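Local coordinates for plasma serine protease inhibitor (PDB 3DY0), which inhibits serine proteases irreversibly in body fluids, with heparin as cofactor, and so helps regulate proteolysis inside and outside the blood vessels, at residues T13-R18 with E243-E248; Q27-F31 with I272-Y276; G46-T51 with H294-I300; G94-D100 with V160-V164; E174-N178 with M200-Y206. All coordinates share one frame; numbering follows the deposited sequence. Where two conformers were deposited one is given.

Contact 1: residues T13-R18 with E243-E248; sequences TFDLYR and ENGLSE
Arg-18, Phe-14 and Tyr-17 of helix 12-23 meet the bend in which helix 239-245 gives way to helix 248-257, a junction of helices A, G and H of the serpin fold. Two side chains bond directly across the junction, Arg-18 and Tyr-17. Arg-18 NH1 donates to Glu-243 O at 3.0 Å and to Leu-246 O at 2.9 Å, both acceptors lying close to the guanidinium plane; the second bond is nearly straight, at 169°. A bend at chi3 (-76°) turns the group flat over Phe-14 O, while NH2 makes a salt bridge to Asp-15 of its own helix. The phenol OH of Tyr-17 donates to Glu-243 OE2, which also forms a salt bridge with a basic side chain of the bound peptide. Apolar packing centres on Leu-246 and the two rings. The Phe-14 ring has Ser-247 N over one face, toward the rim, and Thr-13 CG2 over the other, with Leu-246 CB 3.5 Å from CD1. Leu-246 CD1 makes a CH-pi contact with the Tyr-17 ring, 4.3 Å from its centroid. Ser-247 caps helix 248-257 through Thr-250 N and lies about 5 Å from a sulfated sugar of the bound heparin. Water completes the junction: Glu-248 OE2 accepts from one molecule that is held by Thr-13 N and from another at 2.7 Å from Thr-13 OG1.

Contact 2: residues Q27-F31 with I272-Y276; sequences QNIFF and IEGSY
Tyr-276 reaches across to the backbone of Phe-30 with its ring edge-on, and two separate contacts follow from this pose. Phe-30 O lies at the ring edge, in its plane, 3.3 Å from CE1 of Tyr-276. Tyr-276 OH goes further and accepts a bond from Phe-30 N at 3.1 Å and 166°, with Ile-29 CA 3.5 Å from the same OH. Since CG is anti to the carbonyl carbon of Tyr-276 (chi1 -45°), the ring rises from its strand toward the crossing one. Phe-31 adds its CB against CE1, obliquely to the ring. The two strands, 29-31 of serpin sheet B and the 272-276 part of strand 259-277, which belongs to sheet A, cross at 74° with their axes 5.0 Å apart. Gly-274 marks the closest backbone approach: its CA-H points to Phe-30 O, which is buried and has no conventional hydrogen-bond partner in the model. On the far side of the crossing Ile-272 carries the packing. CD1 sits 4.0 Å from Phe-30 CB, the two side chains crossing at about a right angle, and CG2 lies 3.6 Å from Asn-28 ND2. The amide oxygen of Asn-28 is bonded to the backbone of the bound peptide, whose strand pairs antiparallel with residues 29-31. One water joins Asn-28 ND2 to Glu-273 N, and another lies between Asn-28 O and Tyr-276 OH.

Contact 3: residues G46-T51 with H294-I300; sequences GAGSST and HADLSGI
Asp-296 is the centre of this meeting between the turn leading into helix 49-58 and the loop that precedes strand 307-319. With CG anti to its backbone N (chi1 179°), the side chain runs out along Gly-48 and Ser-49. CB packs against Ser-49 OG and Gly-48 O, and CG lies 3.6 Å from Gly-48 CA. At the tip the two oxygens divide the work. OD2 accepts from Ser-49 OG at 2.6 Å on its anti lone pair, the one away from the other oxygen. Turned back into its own loop, Asp-296 OD1 accepts from Ser-298 OG at 2.8 Å on its syn lone pair. Ser-298 N comes to the same oxygen nearly along the C-O axis, closing an Asx turn. The backbone of the aspartate is held as well, for Asp-296 N donates to Thr-51 OG1 at 2.8 Å and Asp-296 O accepts from Gly-48 N, which stands above the carbonyl plane. Thr-51 OG1 shares a water with His-294 O. Farther along, the chains meet without side chains between them, the CA atoms of Gly-46 and Gly-299 being 3.5 Å apart and Gly-299 N giving a weak bond to Gly-46 O. Ile-300 and Leu-297 lean on Phe-334 of the inserted strand 323-335. The three donors would probably stabilise the ionised carboxylate, with OD1 bracing the loop and OD2, with the backbone bonds, joining it to the start of the helix.

Contact 4: residues G94-D100 with V160-V164; sequences GNALFTD and VVIMV
Leu-97 and Met-163 lie side by side on one face of two antiparallel strands, CD2 of the leucine 3.8 Å from CB of the methionine, and the same face continues through Thr-99, whose CG2, in the conformer given, packs on Val-161 CG1. On the other face Phe-98 crosses Val-164 at a slant. With CG anti to the carbonyl carbon (chi1 -69°), the Phe-98 ring stands off the sheet on this face, CE1 3.9 Å from Val-164 CG2, and Ile-162 O lies at the ring edge, in its plane. Between the faces runs a regular backbone ladder. Ala-96 pairs with Val-164 and Phe-98 with Ile-162 as hydrogen-bonded pairs; Val-164 N to Ala-96 O, at 2.8 Å, is essentially straight. Toward the end of the ladder Asp-100 N donates to Val-160 O at 3.0 Å, and the polar side chains at its limits are satisfied beyond it: Asp-100 by Phe-126 N and Val-102 N, Asn-95 by Asn-165 and Tyr-117. These are neighbouring strands of serpin sheet A. Strand 120-123 flanks 90-99, and on the other side 323-335, the reactive centre loop inserted after cleavage, pairs with 159-172, where Val-160 and Val-161 both face Phe-334 in a classic bulge. Helix 129-143 packs on the face of Phe-98 and Val-164 through Ile-136, Tyr-139 and Val-140, while helix 33-45 presents Met-42 to Met-163 and Asn-95.

Contact 5: residues E174-N178 with M200-Y206; sequences ETSFN and MSREDQY
Phe-177 comes to within 5.7 Å of Arg-202, CA to CA, where the irregular chain 174-178 passes strand 194-211, and two waters span the gap, one from Asn-178 N to Ser-201 O and one from Ser-201 N to Asn-178 O. The Phe-177 ring takes Met-200 over one face in a Met-aromatic contact: CE is 4.0 Å from the centroid and SD lies obliquely at 4.5 Å. Arg-202 CB approaches CD1 at 3.6 Å. Trp-173 meets the same ring edge-to-face, and Phe-177 bonds by its backbone to Glu-321, just ahead of the inserted strand 323-335; this is the breach region of the serpin fold, between sheets A and C. Beyond CB, Arg-202 bends at chi2 and chi3 so that Thr-175 CB lies over one face of its guanidinium. NH2 makes a weak bond to Thr-175 O (2.8 Å, 124°). In this conformer, one of two, NH1 is modelled unusually close to Asp-204, a salt bridge of doubtful detail. Tyr-206 OH donates to Arg-202 O.

All five contacts belong to the single serpin fold. Contacts 1 and 2 touch, their centres 15 Å apart, since helix 12-23 and strand 29-31 follow each other in the chain: Tyr-17 packs on Ile-29, and Leu-16 on Phe-31. Contacts 2 and 4 reach sheet A, and contact 5 lies on the sheet C strand 194-211, which pairs with the same long strand 259-277 as contact 2 uses. Contacts 3 and 4 approach to about 5 Å at their nearest atoms, whereas the centres of contacts 3 and 5 are 50 Å apart. In contacts 1, 2 and 3, N-terminal elements that precede contacts 4 and 5 are joined to parts of the chain that follow them; inserted strand 323-335 neighbours strand 159-172 of contact 4.

Contact 1: residues T13-R18 with E243-E248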
# COMPACT_ATOMS: atom_id res chain seq x y z
N THR A 13 -7.19 -5.58 3.32
CA THR A 13 -6.79 -4.19 3.39
C THR A 13 -7.13 -3.48 4.69
O THR A 13 -6.28 -2.81 5.28
CB THR A 13 -7.40 -3.39 2.23
OG1 THR A 13 -6.90 -3.90 0.99
CG2 THR A 13 -7.06 -1.91 2.34
N PHE A 14 -8.36 -3.65 5.16
CA PHE A 14 -8.78 -2.95 6.36
C PHE A 14 -8.43 -3.63 7.67
O PHE A 14 -8.30 -2.96 8.69
CB PHE A 14 -10.25 -2.61 6.20
CG PHE A 14 -10.52 -1.76 4.99
CD1 PHE A 14 -10.10 -0.43 4.97
CD2 PHE A 14 -11.09 -2.30 3.85
CE1 PHE A 14 -10.24 0.35 3.81
CE2 PHE A 14 -11.24 -1.53 2.69
CZ PHE A 14 -10.82 -0.21 2.68
N ASP A 15 -8.27 -4.94 7.65
CA ASP A 15 -7.85 -5.62 8.86
C ASP A 15 -6.38 -5.24 9.04
O ASP A 15 -5.90 -5.05 10.16
CB ASP A 15 -7.99 -7.14 8.72
CG ASP A 15 -9.44 -7.60 8.86
OD1 ASP A 15 -9.70 -8.80 8.64
OD2 ASP A 15 -10.31 -6.77 9.20
N LEU A 16 -5.66 -5.11 7.93
CA LEU A 16 -4.25 -4.71 8.00
C LEU A 16 -4.17 -3.27 8.49
O LEU A 16 -3.36 -2.94 9.36
CB LEU A 16 -3.56 -4.84 6.64
CG LEU A 16 -2.10 -4.39 6.60
CD1 LEU A 16 -1.30 -5.07 7.70
CD2 LEU A 16 -1.51 -4.72 5.23
N TYR A 17 -5.01 -2.40 7.93
CA TYR A 17 -5.00 -1.01 8.35
C TYR A 17 -5.19 -0.91 9.86
O TYR A 17 -4.45 -0.22 10.55
CB TYR A 17 -6.13 -0.22 7.67
CG TYR A 17 -6.26 1.17 8.24
CD1 TYR A 17 -5.51 2.23 7.74
CD2 TYR A 17 -7.05 1.40 9.37
CE1 TYR A 17 -5.53 3.49 8.36
CE2 TYR A 17 -7.08 2.64 10.00
CZ TYR A 17 -6.32 3.68 9.49
OH TYR A 17 -6.32 4.89 10.14
N ARG A 18 -6.21 -1.61 10.37
CA ARG A 18 -6.49 -1.57 11.80
C ARG A 18 -5.34 -2.11 12.66
O ARG A 18 -5.08 -1.58 13.74
CB ARG A 18 -7.79 -2.31 12.11
CG ARG A 18 -9.04 -1.49 11.77
CD ARG A 18 -10.32 -2.24 12.15
NE ARG A 18 -10.64 -3.30 11.20
CZ ARG A 18 -11.34 -3.13 10.09
NH1 ARG A 18 -11.81 -1.93 9.77
NH2 ARG A 18 -11.56 -4.16 9.28
N GLU A 243 -12.57 4.14 11.75
CA GLU A 243 -11.58 3.10 11.50
C GLU A 243 -12.18 1.71 11.71
O GLU A 243 -11.93 0.79 10.93
CB GLU A 243 -10.36 3.29 12.42
CG GLU A 243 -9.57 4.55 12.12
CD GLU A 243 -8.43 4.77 13.09
OE1 GLU A 243 -8.69 4.78 14.31
OE2 GLU A 243 -7.27 4.94 12.64
N ASN A 244 -12.99 1.56 12.76
CA ASN A 244 -13.63 0.27 13.02
C ASN A 244 -14.61 -0.13 11.92
O ASN A 244 -14.84 -1.32 11.68
CB ASN A 244 -14.37 0.29 14.37
CG ASN A 244 -13.44 0.50 15.55
OD1 ASN A 244 -12.27 0.12 15.52
ND2 ASN A 244 -13.97 1.10 16.62
N GLY A 245 -15.18 0.87 11.25
CA GLY A 245 -16.14 0.61 10.20
C GLY A 245 -15.59 0.45 8.80
O GLY A 245 -16.33 0.09 7.87
N LEU A 246 -14.30 0.71 8.62
CA LEU A 246 -13.71 0.58 7.29
C LEU A 246 -13.82 -0.85 6.78
O LEU A 246 -13.57 -1.80 7.52
CB LEU A 246 -12.24 0.99 7.31
CG LEU A 246 -11.93 2.44 7.68
CD1 LEU A 246 -10.43 2.64 7.73
CD2 LEU A 246 -12.58 3.39 6.67
N SER A 247 -14.18 -0.98 5.51
CA SER A 247 -14.31 -2.29 4.88
C SER A 247 -14.43 -2.07 3.38
O SER A 247 -14.63 -0.94 2.93
CB SER A 247 -15.55 -3.02 5.38
OG SER A 247 -16.73 -2.38 4.93
N GLU A 248 -14.30 -3.15 2.62
CA GLU A 248 -14.42 -3.04 1.17
C GLU A 248 -15.83 -2.55 0.84
O GLU A 248 -16.01 -1.73 -0.06
CB GLU A 248 -14.16 -4.40 0.51
CG GLU A 248 -12.71 -4.89 0.60
CD GLU A 248 -11.74 -4.09 -0.26
OE1 GLU A 248 -12.19 -3.29 -1.10
OE2 GLU A 248 -10.51 -4.27 -0.09
O HOH W 1 -9.53 -6.12 1.44
O HOH W 2 -8.14 -3.91 -1.44
O HOH W 3 -13.51 -4.86 7.30

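Contact 2: residues Q27-F31 with I272-Y276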
# COMPACT_ATOMS: atom_id res chain seq x y z
N GLN A 27 -0.47 8.05 15.39
CA GLN A 27 0.62 8.22 14.43
C GLN A 27 0.11 8.15 13.00
O GLN A 27 -0.95 7.58 12.74
CB GLN A 27 1.69 7.14 14.63
CG GLN A 27 2.37 7.18 15.98
CD GLN A 27 2.91 8.56 16.32
OE1 GLN A 27 3.57 9.20 15.50
NE2 GLN A 27 2.64 9.02 17.54
N ASN A 28 0.87 8.72 12.07
CA ASN A 28 0.49 8.66 10.67
C ASN A 28 0.59 7.21 10.23
O ASN A 28 1.43 6.46 10.72
CB ASN A 28 1.44 9.48 9.79
CG ASN A 28 1.32 10.97 10.02
OD1 ASN A 28 0.24 11.48 10.31
ND2 ASN A 28 2.43 11.68 9.87
N ILE A 29 -0.28 6.83 9.30
CA ILE A 29 -0.29 5.49 8.74
C ILE A 29 -0.31 5.66 7.24
O ILE A 29 -1.02 6.53 6.72
CB ILE A 29 -1.57 4.71 9.12
CG1 ILE A 29 -1.69 4.58 10.63
CG2 ILE A 29 -1.54 3.33 8.47
CD1 ILE A 29 -2.97 3.91 11.07
N PHE A 30 0.47 4.86 6.53
CA PHE A 30 0.46 4.94 5.07
C PHE A 30 1.08 3.70 4.46
O PHE A 30 2.21 3.34 4.76
CB PHE A 30 1.20 6.18 4.55
CG PHE A 30 0.90 6.47 3.11
CD1 PHE A 30 -0.35 6.95 2.72
CD2 PHE A 30 1.84 6.19 2.12
CE1 PHE A 30 -0.66 7.14 1.37
CE2 PHE A 30 1.54 6.37 0.77
CZ PHE A 30 0.29 6.84 0.39
N PHE A 31 0.32 3.04 3.59
CA PHE A 31 0.82 1.84 2.93
C PHE A 31 0.10 1.60 1.63
O PHE A 31 -0.91 2.26 1.33
CB PHE A 31 0.70 0.60 3.84
CG PHE A 31 -0.72 0.16 4.12
CD1 PHE A 31 -1.50 0.82 5.07
CD2 PHE A 31 -1.27 -0.94 3.46
CE1 PHE A 31 -2.79 0.38 5.38
CE2 PHE A 31 -2.56 -1.40 3.75
CZ PHE A 31 -3.32 -0.74 4.72
N ILE A 272 3.63 12.34 4.09
CA ILE A 272 3.74 11.39 5.17
C ILE A 272 4.29 10.08 4.65
O ILE A 272 4.41 9.88 3.44
CB ILE A 272 2.39 11.11 5.89
CG1 ILE A 272 1.40 10.44 4.94
CG2 ILE A 272 1.82 12.42 6.42
CD1 ILE A 272 0.19 9.87 5.65
N GLU A 273 4.63 9.18 5.56
CA GLU A 273 5.17 7.90 5.16
C GLU A 273 4.91 6.83 6.18
O GLU A 273 4.52 7.10 7.32
CB GLU A 273 6.68 8.01 4.92
CG GLU A 273 7.48 8.44 6.14
CD GLU A 273 8.97 8.51 5.86
OE1 GLU A 273 9.37 9.24 4.93
OE2 GLU A 273 9.74 7.83 6.57
N GLY A 274 5.11 5.59 5.75
CA GLY A 274 4.92 4.46 6.63
C GLY A 274 6.06 3.48 6.40
O GLY A 274 6.45 3.23 5.26
N SER A 275 6.59 2.94 7.49
CA SER A 275 7.69 1.98 7.43
C SER A 275 7.30 0.84 8.36
O SER A 275 7.20 1.04 9.57
CB SER A 275 8.98 2.63 7.91
OG SER A 275 10.05 1.70 7.88
N TYR A 276 7.08 -0.34 7.80
CA TYR A 276 6.66 -1.48 8.60
C TYR A 276 7.41 -2.79 8.44
O TYR A 276 7.94 -3.10 7.37
CB TYR A 276 5.17 -1.76 8.36
CG TYR A 276 4.32 -0.51 8.36
CD1 TYR A 276 3.97 0.12 7.16
CD2 TYR A 276 3.92 0.08 9.55
CE1 TYR A 276 3.25 1.32 7.16
CE2 TYR A 276 3.21 1.28 9.57
CZ TYR A 276 2.88 1.89 8.37
OH TYR A 276 2.20 3.09 8.40
O HOH W 4 4.74 10.28 8.40
O HOH W 5 2.98 4.41 10.47

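Contact 3: residues G46-T51 with H294-I300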
# COMPACT_ATOMS: atom_id res chain seq x y z
N GLY A 46 4.69 -20.42 -3.95
CA GLY A 46 5.62 -21.44 -3.49
C GLY A 46 5.34 -21.94 -2.09
O GLY A 46 6.21 -22.55 -1.47
N ALA A 47 4.13 -21.69 -1.60
CA ALA A 47 3.76 -22.13 -0.26
C ALA A 47 2.92 -23.40 -0.34
O ALA A 47 2.30 -23.68 -1.36
CB ALA A 47 2.98 -21.04 0.45
N GLY A 48 2.90 -24.16 0.75
CA GLY A 48 2.12 -25.38 0.78
C GLY A 48 1.36 -25.54 2.08
O GLY A 48 1.55 -24.76 3.01
N SER A 49 0.50 -26.55 2.13
CA SER A 49 -0.30 -26.87 3.31
C SER A 49 -0.85 -25.69 4.12
O SER A 49 -1.43 -24.76 3.55
CB SER A 49 0.49 -27.81 4.23
OG SER A 49 1.76 -27.28 4.57
N SER A 50 -0.67 -25.73 5.43
CA SER A 50 -1.16 -24.66 6.31
C SER A 50 -0.56 -23.29 6.01
O SER A 50 -1.23 -22.27 6.18
CB SER A 50 -0.91 -25.02 7.78
OG SER A 50 -1.75 -26.09 8.20
N THR A 51 0.69 -23.27 5.57
CA THR A 51 1.36 -22.01 5.26
C THR A 51 0.64 -21.27 4.14
O THR A 51 0.41 -20.06 4.21
CB THR A 51 2.83 -22.25 4.87
OG1 THR A 51 3.54 -22.78 5.99
CG2 THR A 51 3.49 -20.94 4.44
N HIS A 294 8.55 -23.72 10.79
CA HIS A 294 7.57 -24.69 10.32
C HIS A 294 6.91 -24.23 9.03
O HIS A 294 5.88 -24.76 8.62
CB HIS A 294 6.50 -24.94 11.39
CG HIS A 294 6.90 -25.97 12.40
ND1 HIS A 294 8.06 -25.87 13.15
CD2 HIS A 294 6.31 -27.13 12.78
CE1 HIS A 294 8.16 -26.92 13.94
NE2 HIS A 294 7.11 -27.70 13.73
N ALA A 295 7.51 -23.23 8.41
CA ALA A 295 6.99 -22.71 7.16
C ALA A 295 7.07 -23.80 6.10
O ALA A 295 8.06 -24.53 6.03
CB ALA A 295 7.81 -21.51 6.71
N ASP A 296 6.03 -23.91 5.28
CA ASP A 296 6.03 -24.87 4.19
C ASP A 296 6.21 -24.04 2.93
O ASP A 296 5.25 -23.48 2.40
CB ASP A 296 4.71 -25.65 4.12
CG ASP A 296 4.68 -26.64 2.97
OD1 ASP A 296 5.62 -26.65 2.15
OD2 ASP A 296 3.70 -27.42 2.88
N LEU A 297 7.45 -23.93 2.47
CA LEU A 297 7.77 -23.17 1.27
C LEU A 297 8.41 -24.11 0.25
O LEU A 297 9.32 -23.73 -0.48
CB LEU A 297 8.71 -22.01 1.60
CG LEU A 297 8.06 -20.88 2.40
CD1 LEU A 297 9.12 -19.92 2.91
CD2 LEU A 297 7.04 -20.17 1.52
N SER A 298 7.91 -25.34 0.23
CA SER A 298 8.40 -26.37 -0.68
C SER A 298 8.24 -25.98 -2.14
O SER A 298 8.92 -26.52 -3.01
CB SER A 298 7.65 -27.69 -0.41
OG SER A 298 6.25 -27.49 -0.46
N GLY A 299 7.35 -25.03 -2.41
CA GLY A 299 7.13 -24.59 -3.77
C GLY A 299 8.20 -23.65 -4.29
O GLY A 299 8.39 -23.54 -5.50
N ILE A 300 8.92 -22.97 -3.41
CA ILE A 300 9.96 -22.06 -3.87
C ILE A 300 11.33 -22.72 -3.92
O ILE A 300 12.15 -22.40 -4.79
CB ILE A 300 10.05 -20.80 -2.98
CG1 ILE A 300 11.14 -19.86 -3.52
CG2 ILE A 300 10.34 -21.19 -1.54
CD1 ILE A 300 11.27 -18.56 -2.76
O HOH W 6 2.97 -24.58 7.71

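Contact 4: residues G94-D100 with V160-V164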
# COMPACT_ATOMS: atom_id res chain seq x y z
N GLY A 94 5.51 -3.40 -10.39
CA GLY A 94 6.38 -4.47 -10.85
C GLY A 94 6.92 -5.38 -9.77
O GLY A 94 6.83 -5.08 -8.58
N ASN A 95 7.52 -6.49 -10.21
CA ASN A 95 8.06 -7.49 -9.31
C ASN A 95 9.43 -7.98 -9.75
O ASN A 95 9.75 -7.99 -10.94
CB ASN A 95 7.09 -8.67 -9.26
CG ASN A 95 5.70 -8.23 -8.89
OD1 ASN A 95 5.48 -7.73 -7.79
ND2 ASN A 95 4.75 -8.40 -9.81
N ALA A 96 10.24 -8.40 -8.78
CA ALA A 96 11.58 -8.89 -9.07
C ALA A 96 12.05 -9.87 -8.01
O ALA A 96 11.67 -9.77 -6.84
CB ALA A 96 12.56 -7.72 -9.16
N LEU A 97 12.87 -10.82 -8.43
CA LEU A 97 13.43 -11.80 -7.52
C LEU A 97 14.95 -11.64 -7.54
O LEU A 97 15.57 -11.65 -8.60
CB LEU A 97 13.08 -13.23 -7.96
CG LEU A 97 11.71 -13.81 -7.61
CD1 LEU A 97 11.50 -15.11 -8.37
CD2 LEU A 97 11.62 -14.05 -6.10
N PHE A 98 15.53 -11.45 -6.36
CA PHE A 98 16.98 -11.35 -6.24
C PHE A 98 17.37 -12.64 -5.55
O PHE A 98 17.02 -12.87 -4.39
CB PHE A 98 17.37 -10.13 -5.40
CG PHE A 98 17.08 -8.82 -6.08
CD1 PHE A 98 15.84 -8.21 -5.96
CD2 PHE A 98 18.05 -8.22 -6.89
CE1 PHE A 98 15.56 -7.03 -6.63
CE2 PHE A 98 17.78 -7.04 -7.56
CZ PHE A 98 16.53 -6.44 -7.43
N THR A 99 18.09 -13.50 -6.26
CA THR A 99 18.49 -14.79 -5.71
C THR A 99 19.99 -15.04 -5.72
O THR A 99 20.68 -14.69 -6.68
CB THR A 99 17.81 -15.95 -6.47
OG1 THR A 99 18.21 -15.91 -7.84
CG2 THR A 99 16.30 -15.82 -6.38
N ASP A 100 20.48 -15.66 -4.65
CA ASP A 100 21.89 -15.98 -4.53
C ASP A 100 22.14 -17.19 -5.42
O ASP A 100 21.23 -17.99 -5.65
CB ASP A 100 22.22 -16.32 -3.07
CG ASP A 100 23.70 -16.28 -2.78
OD1 ASP A 100 24.27 -15.17 -2.69
OD2 ASP A 100 24.31 -17.36 -2.65
N VAL A 160 18.98 -15.41 1.38
CA VAL A 160 19.27 -16.20 0.19
C VAL A 160 18.42 -15.73 -0.99
O VAL A 160 18.81 -15.89 -2.15
CB VAL A 160 19.01 -17.70 0.44
CG1 VAL A 160 19.93 -18.20 1.54
CG2 VAL A 160 17.56 -17.93 0.81
N VAL A 161 17.26 -15.16 -0.69
CA VAL A 161 16.36 -14.66 -1.72
C VAL A 161 15.58 -13.47 -1.17
O VAL A 161 15.18 -13.47 -0.01
CB VAL A 161 15.31 -15.72 -2.14
CG1 VAL A 161 14.39 -15.14 -3.22
CG2 VAL A 161 15.99 -16.99 -2.64
N ILE A 162 15.38 -12.47 -2.01
CA ILE A 162 14.56 -11.32 -1.62
C ILE A 162 13.63 -11.05 -2.78
O ILE A 162 14.07 -10.83 -3.92
CB ILE A 162 15.39 -10.05 -1.31
CG1 ILE A 162 16.26 -10.30 -0.07
CG2 ILE A 162 14.45 -8.87 -1.06
CD1 ILE A 162 17.02 -9.07 0.42
N MET A 163 12.33 -11.10 -2.50
CA MET A 163 11.31 -10.86 -3.51
C MET A 163 10.84 -9.44 -3.33
O MET A 163 10.47 -9.04 -2.22
CB MET A 163 10.15 -11.84 -3.32
CG MET A 163 9.02 -11.66 -4.30
SD MET A 163 7.83 -13.00 -4.14
CE MET A 163 7.18 -12.67 -2.50
N VAL A 164 10.86 -8.68 -4.41
CA VAL A 164 10.47 -7.27 -4.36
C VAL A 164 9.28 -6.90 -5.21
O VAL A 164 9.13 -7.37 -6.34
CB VAL A 164 11.65 -6.37 -4.80
CG1 VAL A 164 11.21 -4.91 -4.88
CG2 VAL A 164 12.83 -6.55 -3.86

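Contact 5: residues E174-N178 with M200-Y206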
# COMPACT_ATOMS: atom_id res chain seq x y z
N GLU A 174 -7.15 16.89 -11.41
CA GLU A 174 -7.88 17.27 -12.62
C GLU A 174 -7.94 18.80 -12.60
O GLU A 174 -7.79 19.46 -13.63
CB GLU A 174 -9.28 16.67 -12.59
CG GLU A 174 -10.08 16.95 -13.85
CD GLU A 174 -11.43 16.26 -13.83
OE1 GLU A 174 -12.24 16.57 -12.93
OE2 GLU A 174 -11.69 15.42 -14.72
N THR A 175 -8.17 19.35 -11.41
CA THR A 175 -8.23 20.79 -11.19
C THR A 175 -7.27 21.09 -10.04
O THR A 175 -7.48 20.64 -8.92
CB THR A 175 -9.64 21.25 -10.80
OG1 THR A 175 -10.55 20.96 -11.87
CG2 THR A 175 -9.64 22.75 -10.50
N SER A 176 -6.21 21.84 -10.33
CA SER A 176 -5.22 22.17 -9.31
C SER A 176 -5.73 23.18 -8.29
O SER A 176 -6.73 23.87 -8.53
CB SER A 176 -3.96 22.72 -9.96
OG SER A 176 -4.19 24.02 -10.47
N PHE A 177 -5.04 23.26 -7.16
CA PHE A 177 -5.37 24.21 -6.11
C PHE A 177 -4.53 25.41 -6.53
O PHE A 177 -3.44 25.24 -7.08
CB PHE A 177 -4.88 23.70 -4.75
CG PHE A 177 -5.76 22.63 -4.13
CD1 PHE A 177 -6.85 22.98 -3.34
CD2 PHE A 177 -5.49 21.28 -4.34
CE1 PHE A 177 -7.65 22.00 -2.75
CE2 PHE A 177 -6.28 20.29 -3.76
CZ PHE A 177 -7.36 20.65 -2.96
N ASN A 178 -5.02 26.63 -6.31
CA ASN A 178 -4.24 27.80 -6.67
C ASN A 178 -3.26 28.10 -5.54
O ASN A 178 -3.66 28.21 -4.39
CB ASN A 178 -5.15 29.01 -6.91
CG ASN A 178 -4.40 30.21 -7.43
OD1 ASN A 178 -3.47 30.70 -6.79
ND2 ASN A 178 -4.79 30.70 -8.61
N MET A 200 -4.24 24.31 1.78
CA MET A 200 -4.63 24.63 0.41
C MET A 200 -6.13 24.84 0.39
O MET A 200 -6.83 24.39 1.30
CB MET A 200 -4.28 23.48 -0.53
CG MET A 200 -2.88 22.95 -0.38
SD MET A 200 -2.51 21.69 -1.62
CE MET A 200 -3.63 20.36 -1.11
N SER A 201 -6.62 25.52 -0.63
CA SER A 201 -8.05 25.75 -0.72
C SER A 201 -8.53 25.99 -2.13
O SER A 201 -7.82 26.56 -2.96
CB SER A 201 -8.46 26.95 0.14
OG SER A 201 -7.98 28.16 -0.42
N ARG A 202 -9.75 25.53 -2.41
CA ARG A 202 -10.35 25.70 -3.73
C ARG A 202 -11.85 25.49 -3.65
O ARG A 202 -12.31 24.46 -3.15
CB ARG A 202 -9.74 24.70 -4.72
CG ARG A 202 -10.26 24.85 -6.14
CD ARG A 202 -11.05 23.63 -6.58
NE ARG A 202 -10.21 22.46 -6.83
CZ ARG A 202 -10.68 21.27 -7.18
NH1 ARG A 202 -11.98 21.08 -7.33
NH2 ARG A 202 -9.84 20.26 -7.39
N GLU A 203 -12.62 26.47 -4.12
CA GLU A 203 -14.07 26.37 -4.11
C GLU A 203 -14.39 25.74 -5.46
O GLU A 203 -13.96 26.23 -6.50
CB GLU A 203 -14.71 27.75 -3.99
CG GLU A 203 -16.22 27.68 -3.77
CD GLU A 203 -16.86 29.05 -3.67
OE1 GLU A 203 -16.47 29.82 -2.77
OE2 GLU A 203 -17.76 29.34 -4.48
N ASP A 204 -15.14 24.64 -5.44
CA ASP A 204 -15.47 23.95 -6.67
C ASP A 204 -16.56 22.93 -6.39
O ASP A 204 -17.04 22.81 -5.26
CB ASP A 204 -14.21 23.22 -7.17
CG ASP A 204 -14.28 22.82 -8.64
OD1 ASP A 204 -15.32 23.07 -9.28
OD2 ASP A 204 -13.28 22.26 -9.14
N GLN A 205 -16.98 22.22 -7.42
CA GLN A 205 -17.99 21.18 -7.26
C GLN A 205 -17.20 19.90 -6.97
O GLN A 205 -16.22 19.61 -7.66
CB GLN A 205 -18.80 20.99 -8.53
CG GLN A 205 -19.89 19.94 -8.40
CD GLN A 205 -20.53 19.60 -9.73
OE1 GLN A 205 -19.92 18.95 -10.58
NE2 GLN A 205 -21.76 20.05 -9.93
N TYR A 206 -17.63 19.15 -5.96
CA TYR A 206 -16.95 17.92 -5.59
C TYR A 206 -17.93 16.81 -5.27
O TYR A 206 -19.07 17.07 -4.87
CB TYR A 206 -16.12 18.10 -4.31
CG TYR A 206 -15.01 19.12 -4.36
CD1 TYR A 206 -13.71 18.74 -4.70
CD2 TYR A 206 -15.24 20.44 -3.99
CE1 TYR A 206 -12.66 19.66 -4.66
CE2 TYR A 206 -14.20 21.36 -3.94
CZ TYR A 206 -12.92 20.97 -4.28
OH TYR A 206 -11.90 21.89 -4.21
O HOH W 7 -9.18 17.74 -9.15
O HOH W 8 -7.74 19.24 -6.65
O HOH W 9 -4.41 26.46 -2.47
O HOH W 10 -7.57 26.86 -5.51